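Local structure of xyloglucan-specific endo-beta-1,4-glucanase BoGH9A (Bacteroides ovatus, 6DHT) at residues E417-T422 against L464-R469. The protein cleaves the beta-1,4-linked glucan backbone of xyloglucan internally, releasing xyloglucan oligosaccharides. Sequence-based numbering, arbitrary orientation.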
loop_
_atom_site.group_PDB
_atom_site.type_symbol
_atom_site.label_atom_id
_atom_site.label_comp_id
_atom_site.label_asym_id
_atom_site.label_seq_id
_atom_site.Cartn_x
_atom_site.Cartn_y
_atom_site.Cartn_z
ATOM N N GLU A 417 -19.664 -11.771 3.961
ATOM C CA GLU A 417 -20.788 -12.370 4.671
ATOM C C GLU A 417 -21.180 -11.469 5.838
ATOM O O GLU A 417 -20.372 -11.217 6.721
ATOM C CB GLU A 417 -20.405 -13.757 5.170
ATOM C CG GLU A 417 -21.586 -14.646 5.492
ATOM C CD GLU A 417 -21.196 -16.115 5.554
ATOM O OE1 GLU A 417 -20.211 -16.452 6.252
ATOM O OE2 GLU A 417 -21.868 -16.932 4.886
ATOM N N GLY A 418 -22.405 -10.950 5.806
ATOM C CA GLY A 418 -22.929 -10.182 6.923
ATOM C C GLY A 418 -22.488 -8.733 6.950
ATOM O O GLY A 418 -22.809 -8.000 7.884
ATOM N N ALA A 419 -21.758 -8.302 5.932
ATOM C CA ALA A 419 -21.220 -6.944 5.922
ATOM C C ALA A 419 -22.313 -5.877 6.045
ATOM O O ALA A 419 -22.069 -4.833 6.625
ATOM C CB ALA A 419 -20.362 -6.712 4.668
ATOM N N GLU A 420 -23.506 -6.132 5.517
ATOM C CA GLU A 420 -24.576 -5.131 5.557
ATOM C C GLU A 420 -25.226 -4.957 6.926
ATOM O O GLU A 420 -25.987 -4.003 7.136
ATOM C CB GLU A 420 -25.641 -5.463 4.528
ATOM C CG GLU A 420 -25.141 -5.241 3.124
ATOM C CD GLU A 420 -26.204 -5.405 2.063
ATOM O OE1 GLU A 420 -27.324 -5.853 2.399
ATOM O OE2 GLU A 420 -25.912 -5.084 0.889
ATOM N N GLN A 421 -24.947 -5.882 7.838
ATOM C CA GLN A 421 -25.489 -5.816 9.194
ATOM C C GLN A 421 -24.471 -5.302 10.204
ATOM O O GLN A 421 -24.782 -5.146 11.397
ATOM C CB GLN A 421 -25.985 -7.192 9.646
ATOM C CG GLN A 421 -27.318 -7.605 9.068
ATOM C CD GLN A 421 -27.237 -7.939 7.615
ATOM O OE1 GLN A 421 -26.571 -8.900 7.226
ATOM N NE2 GLN A 421 -27.905 -7.144 6.790
ATOM N N THR A 422 -23.240 -5.052 9.763
ATOM C CA THR A 422 -22.225 -4.536 10.670
ATOM C C THR A 422 -22.546 -3.092 11.120
ATOM O O THR A 422 -23.181 -2.337 10.382
ATOM C CB THR A 422 -20.806 -4.591 10.038
ATOM O OG1 THR A 422 -20.773 -3.813 8.837
ATOM C CG2 THR A 422 -20.402 -6.036 9.741
ATOM N N LEU A 464 -17.424 -5.326 -5.578
ATOM C CA LEU A 464 -16.977 -3.945 -5.721
ATOM C C LEU A 464 -17.647 -3.036 -4.686
ATOM O O LEU A 464 -17.007 -2.165 -4.101
ATOM C CB LEU A 464 -17.218 -3.459 -7.141
ATOM C CG LEU A 464 -16.702 -2.067 -7.463
ATOM C CD1 LEU A 464 -15.206 -2.031 -7.264
ATOM C CD2 LEU A 464 -17.068 -1.687 -8.870
ATOM N N THR A 465 -18.934 -3.268 -4.442
ATOM C CA THR A 465 -19.665 -2.496 -3.458
ATOM C C THR A 465 -18.971 -2.617 -2.121
ATOM O O THR A 465 -18.829 -1.618 -1.380
ATOM C CB THR A 465 -21.104 -3.010 -3.367
ATOM O OG1 THR A 465 -21.770 -2.704 -4.584
ATOM C CG2 THR A 465 -21.862 -2.322 -2.250
ATOM N N ASN A 466 -18.537 -3.823 -1.773
ATOM C CA ASN A 466 -17.858 -4.046 -0.518
ATOM C C ASN A 466 -16.449 -3.428 -0.442
ATOM O O ASN A 466 -15.989 -3.029 0.625
ATOM C CB ASN A 466 -17.887 -5.538 -0.154
ATOM C CG ASN A 466 -19.204 -5.933 0.483
ATOM O OD1 ASN A 466 -19.386 -5.708 1.673
ATOM N ND2 ASN A 466 -20.103 -6.515 -0.291
ATOM N N ALA A 467 -15.776 -3.324 -1.589
ATOM C CA ALA A 467 -14.485 -2.663 -1.642
ATOM C C ALA A 467 -14.645 -1.179 -1.330
ATOM O O ALA A 467 -13.864 -0.616 -0.565
ATOM C CB ALA A 467 -13.832 -2.870 -2.984
ATOM N N TYR A 468 -15.669 -0.545 -1.884
ATOM C CA TYR A 468 -15.943 0.867 -1.557
ATOM C C TYR A 468 -16.293 1.043 -0.079
ATOM O O TYR A 468 -15.920 2.036 0.520
ATOM C CB TYR A 468 -17.048 1.474 -2.436
ATOM C CG TYR A 468 -16.655 1.782 -3.865
ATOM C CD1 TYR A 468 -15.952 2.950 -4.190
ATOM C CD2 TYR A 468 -17.078 0.978 -4.905
ATOM C CE1 TYR A 468 -15.626 3.256 -5.515
ATOM C CE2 TYR A 468 -16.732 1.272 -6.227
ATOM C CZ TYR A 468 -16.034 2.419 -6.522
ATOM O OH TYR A 468 -15.723 2.683 -7.847
ATOM N N ARG A 469 -16.976 0.064 0.508
ATOM C CA ARG A 469 -17.311 0.160 1.937
ATOM C C ARG A 469 -16.053 0.227 2.798
ATOM O O ARG A 469 -15.978 0.999 3.763
ATOM C CB ARG A 469 -18.193 -1.005 2.388
ATOM C CG ARG A 469 -19.584 -0.979 1.804
ATOM C CD ARG A 469 -20.382 -2.240 2.128
ATOM N NE ARG A 469 -21.724 -2.202 1.559
ATOM C CZ ARG A 469 -22.495 -3.276 1.397
ATOM N NH1 ARG A 469 -22.070 -4.479 1.762
ATOM N NH2 ARG A 469 -23.698 -3.151 0.878
#
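A419, in the loop that follows helix 395-416, faces N466 on helix 461-474 with their CA atoms 7.8 Å apart, a spacing too wide for the two backbones to meet and bridged instead by side chains. The example illustrates how one arginine can gather a loop, its own helix and a second domain around a single flat group. R469 sets CG beside its backbone N (chi1 -68°) and runs extended from there to NE, which carries the guanidinium off the helix and out to the loop. There NH2 gives OE2 of E420 a hydrogen bond of 2.9 Å that forms part of a salt bridge. The oxygen lies at the guanidinium edge, close to its plane, whereas the arginine reaches the carboxylate on its anti side; the planes stand 66° apart and only OE2 is within bonding range of NH2, a single-pronged pairing. CG of E420 comes in as well, 3.4 Å from NH1 of R469. That nitrogen turns back to its own helix and bonds OD1 of N466 at 3.0 Å, arriving above the carbonyl plane with a bent N-H angle of 135°. The same OD1 touches the methyl CB of A419 at 3.3 Å, while ND2 of N466 is tied to the carbonyl of V462. T465 places CG2 over one guanidinium face, offset toward the rim. NE bridges to E30 in the N-terminal Ig-like domain, giving the arginine a second acidic partner. A leucine in place of R469 would probably leave both E420 and E30 without their cationic mate and remove the polar tie between the loop and the helix. With two carboxylates for partners, the guanidinium is likely to stay charged, and bonds from NE, NH1 and NH2 to different residues probably limit its rotation where the Ig-like and catalytic domains adjoin.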